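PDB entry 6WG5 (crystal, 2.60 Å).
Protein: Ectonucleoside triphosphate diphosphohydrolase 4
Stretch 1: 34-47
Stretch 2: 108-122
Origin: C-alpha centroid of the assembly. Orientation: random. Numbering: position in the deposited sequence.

Stretch 1 34-47: DTNNPNVNYGIVVD
Stretch 2, residues 108-122: PLLNFAAEHVPRAKH

A single lysine ammonium bonds two carbonyls of the N37 to V40 turn: K121 NZ donates to P38 O at 3.0 Å and to V40 O at 2.9 Å, the two hydrogen bonds between the stretches. Its side chain (chi1 to chi4 m, m, t, p) passes close to the Y42 ring, K121 CG lying 4.1 Å from Y42 CE1, so CG lies against ring carbon, K121 CE comes 4.1 Å from N41 ND2, and the charged NZ meets the partly negative carbonyl oxygens.

P38 and V40 lie in the second of two successive type I turns, D34 to N37 and N37 to V40. In the first, N37 N bonds to D34 O at 3.1 Å and N36 N to D34 OD1 at 3.1 Å; in the second, N37 (chi1 t) accepts N39 N on its OD1 at 2.9 Å, and the closing bond from V40 N to N37 O, 3.4 Å, is weak. An extended strand then runs through D47, with phi between -92° and -150° and psi between 108° and 160°.

Stretch 2 enters as a helix, P108 to H116, with regular bonds such as A114 N to L110 O at 2.8 Å. V117 (-75/128) is the first residue to leave helical phi/psi, and P118 (-56/140) stays extended before R119 to H122 return to helical values. H116 (chi1 m) folds back, ND1 donating to F112 O at 2.9 Å; H122 (chi1 m) likewise spans the bend, NE2 donating to V117 O at 2.6 Å.

Strand and helix run in opposing senses: CA of I44 lies 7.4 Å from CA of A113, and CA of V46 lies 8.3 Å from CA of L109, while CA of Y42 is 7.1 Å from CA of V117. Alternation along the strand points Y42, I44 and V46 toward stretch 2. The I44 side chain (chi1 m, chi2 t) packs on A113, its CD1 3.9 Å from A113 CB and 4.3 Å from V117 CG2. Farther along, V46 (chi1 t) places CG1 4.3 Å from CD1 of L109 (chi1 m, chi2 t).

Y42 (chi1 m, chi2 81°) packs against the segment after the helix. P118 CD lies over one ring face, 4.1 Å from the Y42 ring centroid and 27° off the normal, a CH-pi contact in which a polarised C-H meets the aromatic cloud. V117 (chi1 t) approaches obliquely, CG1 3.9 Å from Y42 CG. T35 (chi1 p) also meets the proline, with T35 CB 4.0 Å from P118 CG. Together the stretches bury 535 Å², both sides summed.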

# COMPACT_ATOMS: atom_id res chain seq x y z
N ASP A 34 -5.48 -28.10 7.88
CA ASP A 34 -5.39 -29.55 8.03
C ASP A 34 -4.30 -30.06 7.10
O ASP A 34 -4.53 -30.33 5.91
CB ASP A 34 -6.73 -30.21 7.74
CG ASP A 34 -6.69 -31.72 7.94
OD1 ASP A 34 -5.73 -32.21 8.56
OD2 ASP A 34 -7.63 -32.41 7.48
N THR A 35 -3.09 -30.21 7.64
CA THR A 35 -1.97 -30.70 6.85
C THR A 35 -2.17 -32.14 6.39
O THR A 35 -1.45 -32.59 5.50
CB THR A 35 -0.67 -30.59 7.67
OG1 THR A 35 -0.77 -31.41 8.84
CG2 THR A 35 -0.42 -29.15 8.08
N ASN A 36 -3.13 -32.85 6.98
CA ASN A 36 -3.42 -34.23 6.59
C ASN A 36 -4.39 -34.32 5.42
O ASN A 36 -4.65 -35.43 4.94
CB ASN A 36 -3.99 -35.00 7.79
CG ASN A 36 -2.93 -35.39 8.79
OD1 ASN A 36 -2.30 -36.44 8.67
ND2 ASN A 36 -2.72 -34.54 9.80
N ASN A 37 -4.92 -33.20 4.94
CA ASN A 37 -5.84 -33.21 3.82
C ASN A 37 -5.05 -33.15 2.51
O ASN A 37 -4.37 -32.15 2.26
CB ASN A 37 -6.79 -32.02 3.89
CG ASN A 37 -7.87 -32.08 2.83
OD1 ASN A 37 -7.77 -32.82 1.85
ND2 ASN A 37 -8.92 -31.28 3.02
N PRO A 38 -5.11 -34.19 1.67
CA PRO A 38 -4.32 -34.16 0.42
C PRO A 38 -4.86 -33.21 -0.63
O PRO A 38 -4.18 -32.98 -1.64
CB PRO A 38 -4.39 -35.61 -0.06
CG PRO A 38 -5.68 -36.11 0.46
CD PRO A 38 -5.89 -35.43 1.79
N ASN A 39 -6.05 -32.65 -0.44
CA ASN A 39 -6.65 -31.74 -1.40
C ASN A 39 -6.32 -30.28 -1.13
O ASN A 39 -6.88 -29.40 -1.80
CB ASN A 39 -8.17 -31.95 -1.43
CG ASN A 39 -8.57 -33.26 -2.09
OD1 ASN A 39 -7.95 -33.69 -3.06
ND2 ASN A 39 -9.60 -33.90 -1.55
N VAL A 40 -5.44 -30.00 -0.17
CA VAL A 40 -4.96 -28.65 0.09
C VAL A 40 -3.61 -28.48 -0.59
O VAL A 40 -2.75 -29.36 -0.54
CB VAL A 40 -4.85 -28.38 1.61
CG1 VAL A 40 -4.26 -27.00 1.87
CG2 VAL A 40 -6.21 -28.51 2.27
N ASN A 41 -3.43 -27.33 -1.24
CA ASN A 41 -2.17 -26.98 -1.88
C ASN A 41 -1.61 -25.73 -1.21
O ASN A 41 -2.33 -24.98 -0.56
CB ASN A 41 -2.37 -26.75 -3.38
CG ASN A 41 -3.07 -27.91 -4.06
OD1 ASN A 41 -4.21 -27.78 -4.50
ND2 ASN A 41 -2.38 -29.05 -4.14
N TYR A 42 -0.31 -25.52 -1.38
CA TYR A 42 0.41 -24.51 -0.63
C TYR A 42 1.25 -23.64 -1.56
O TYR A 42 1.62 -24.04 -2.66
CB TYR A 42 1.32 -25.15 0.44
CG TYR A 42 0.57 -26.08 1.37
CD1 TYR A 42 0.28 -27.39 0.99
CD2 TYR A 42 0.16 -25.66 2.62
CE1 TYR A 42 -0.40 -28.24 1.84
CE2 TYR A 42 -0.53 -26.50 3.48
CZ TYR A 42 -0.81 -27.80 3.08
OH TYR A 42 -1.49 -28.65 3.92
N GLY A 43 1.53 -22.43 -1.09
CA GLY A 43 2.40 -21.51 -1.80
C GLY A 43 3.12 -20.63 -0.80
O GLY A 43 2.59 -20.33 0.27
N ILE A 44 4.33 -20.22 -1.16
CA ILE A 44 5.21 -19.50 -0.24
C ILE A 44 5.69 -18.23 -0.92
O ILE A 44 6.14 -18.26 -2.07
CB ILE A 44 6.41 -20.37 0.20
CG1 ILE A 44 5.92 -21.65 0.87
CG2 ILE A 44 7.30 -19.59 1.16
CD1 ILE A 44 6.89 -22.81 0.76
N VAL A 45 5.61 -17.11 -0.20
CA VAL A 45 6.06 -15.81 -0.69
C VAL A 45 6.98 -15.21 0.36
O VAL A 45 6.66 -15.21 1.55
CB VAL A 45 4.89 -14.86 -0.98
CG1 VAL A 45 5.40 -13.55 -1.59
CG2 VAL A 45 3.88 -15.52 -1.90
N VAL A 46 8.13 -14.69 -0.08
CA VAL A 46 9.07 -14.00 0.79
C VAL A 46 9.07 -12.52 0.40
O VAL A 46 9.36 -12.18 -0.75
CB VAL A 46 10.48 -14.60 0.70
CG1 VAL A 46 11.49 -13.74 1.46
CG2 VAL A 46 10.49 -16.01 1.24
N ASP A 47 8.75 -11.66 1.36
CA ASP A 47 8.85 -10.22 1.18
C ASP A 47 10.23 -9.77 1.66
O ASP A 47 10.50 -9.77 2.87
CB ASP A 47 7.74 -9.50 1.95
CG ASP A 47 7.97 -8.01 2.07
OD1 ASP A 47 8.73 -7.44 1.24
OD2 ASP A 47 7.40 -7.39 2.99
N PRO A 108 16.77 -19.47 7.59
CA PRO A 108 15.78 -19.61 8.68
C PRO A 108 14.35 -19.47 8.20
O PRO A 108 13.44 -20.06 8.81
CB PRO A 108 16.17 -18.49 9.65
CG PRO A 108 17.61 -18.21 9.37
CD PRO A 108 17.78 -18.45 7.90
N LEU A 109 14.10 -18.70 7.14
CA LEU A 109 12.74 -18.52 6.64
C LEU A 109 12.26 -19.75 5.88
O LEU A 109 11.10 -20.16 6.02
CB LEU A 109 12.66 -17.29 5.74
CG LEU A 109 13.05 -15.95 6.36
CD1 LEU A 109 12.94 -14.83 5.33
CD2 LEU A 109 12.19 -15.64 7.57
N LEU A 110 13.13 -20.35 5.06
CA LEU A 110 12.71 -21.49 4.25
C LEU A 110 12.56 -22.75 5.09
O LEU A 110 11.65 -23.55 4.86
CB LEU A 110 13.70 -21.71 3.11
CG LEU A 110 13.89 -20.53 2.15
CD1 LEU A 110 14.87 -20.90 1.05
CD2 LEU A 110 12.57 -20.07 1.56
N ASN A 111 13.44 -22.94 6.07
CA ASN A 111 13.26 -24.04 7.02
C ASN A 111 11.95 -23.89 7.77
O ASN A 111 11.26 -24.88 8.04
CB ASN A 111 14.44 -24.10 7.99
CG ASN A 111 15.73 -24.50 7.31
OD1 ASN A 111 15.77 -25.45 6.53
ND2 ASN A 111 16.80 -23.77 7.59
N PHE A 112 11.58 -22.66 8.13
CA PHE A 112 10.30 -22.41 8.77
C PHE A 112 9.15 -22.87 7.88
O PHE A 112 8.22 -23.55 8.34
CB PHE A 112 10.17 -20.92 9.10
CG PHE A 112 8.82 -20.54 9.65
CD1 PHE A 112 8.57 -20.62 11.01
CD2 PHE A 112 7.82 -20.09 8.81
CE1 PHE A 112 7.33 -20.26 11.52
CE2 PHE A 112 6.58 -19.73 9.31
CZ PHE A 112 6.34 -19.81 10.67
N ALA A 113 9.20 -22.51 6.60
CA ALA A 113 8.16 -22.94 5.67
C ALA A 113 8.18 -24.45 5.46
O ALA A 113 7.12 -25.09 5.45
CB ALA A 113 8.32 -22.22 4.33
N ALA A 114 9.37 -25.03 5.31
CA ALA A 114 9.48 -26.46 5.08
C ALA A 114 8.93 -27.27 6.25
O ALA A 114 8.45 -28.39 6.06
CB ALA A 114 10.93 -26.85 4.81
N GLU A 115 8.99 -26.71 7.46
CA GLU A 115 8.42 -27.39 8.62
C GLU A 115 6.90 -27.52 8.48
O GLU A 115 6.34 -28.61 8.67
CB GLU A 115 8.78 -26.64 9.90
CG GLU A 115 9.95 -27.23 10.67
CD GLU A 115 10.21 -26.50 11.98
OE1 GLU A 115 9.85 -25.30 12.07
OE2 GLU A 115 10.76 -27.12 12.91
N HIS A 116 6.23 -26.42 8.15
CA HIS A 116 4.77 -26.40 8.16
C HIS A 116 4.18 -27.08 6.93
O HIS A 116 3.17 -27.78 7.03
CB HIS A 116 4.28 -24.96 8.27
CG HIS A 116 4.55 -24.33 9.60
ND1 HIS A 116 5.75 -23.72 9.91
CD2 HIS A 116 3.79 -24.23 10.72
CE1 HIS A 116 5.71 -23.27 11.15
NE2 HIS A 116 4.53 -23.56 11.66
N VAL A 117 4.78 -26.88 5.76
CA VAL A 117 4.26 -27.50 4.54
C VAL A 117 4.62 -28.98 4.55
O VAL A 117 5.80 -29.32 4.75
CB VAL A 117 4.82 -26.80 3.30
CG1 VAL A 117 4.20 -27.38 2.04
CG2 VAL A 117 4.58 -25.30 3.37
N PRO A 118 3.66 -29.89 4.36
CA PRO A 118 3.99 -31.32 4.38
C PRO A 118 5.08 -31.66 3.37
O PRO A 118 5.10 -31.16 2.25
CB PRO A 118 2.67 -32.00 4.03
CG PRO A 118 1.62 -31.02 4.41
CD PRO A 118 2.22 -29.66 4.17
N ARG A 119 5.99 -32.54 3.79
CA ARG A 119 7.10 -32.95 2.93
C ARG A 119 6.61 -33.40 1.56
O ARG A 119 7.26 -33.16 0.54
CB ARG A 119 7.90 -34.06 3.61
CG ARG A 119 9.15 -33.59 4.33
CD ARG A 119 10.20 -33.08 3.35
NE ARG A 119 10.51 -34.08 2.33
CZ ARG A 119 11.07 -33.81 1.16
NH1 ARG A 119 11.39 -32.56 0.83
NH2 ARG A 119 11.31 -34.79 0.30
N ALA A 120 5.45 -34.07 1.52
CA ALA A 120 4.95 -34.61 0.26
C ALA A 120 4.54 -33.52 -0.72
O ALA A 120 4.53 -33.77 -1.93
CB ALA A 120 3.75 -35.53 0.53
N LYS A 121 4.21 -32.32 -0.24
CA LYS A 121 3.73 -31.24 -1.09
C LYS A 121 4.82 -30.25 -1.48
O LYS A 121 4.56 -29.36 -2.30
CB LYS A 121 2.59 -30.49 -0.39
CG LYS A 121 1.27 -31.25 -0.37
CD LYS A 121 0.47 -30.98 -1.63
CE LYS A 121 -0.65 -31.99 -1.80
NZ LYS A 121 -1.57 -32.03 -0.64
N HIS A 122 6.03 -30.38 -0.93
CA HIS A 122 7.11 -29.45 -1.27
C HIS A 122 7.34 -29.41 -2.78
O HIS A 122 7.48 -28.33 -3.37
CB HIS A 122 8.39 -29.84 -0.54
CG HIS A 122 8.33 -29.64 0.94
ND1 HIS A 122 9.45 -29.74 1.75
CD2 HIS A 122 7.30 -29.36 1.76
CE1 HIS A 122 9.10 -29.51 3.00
NE2 HIS A 122 7.80 -29.28 3.04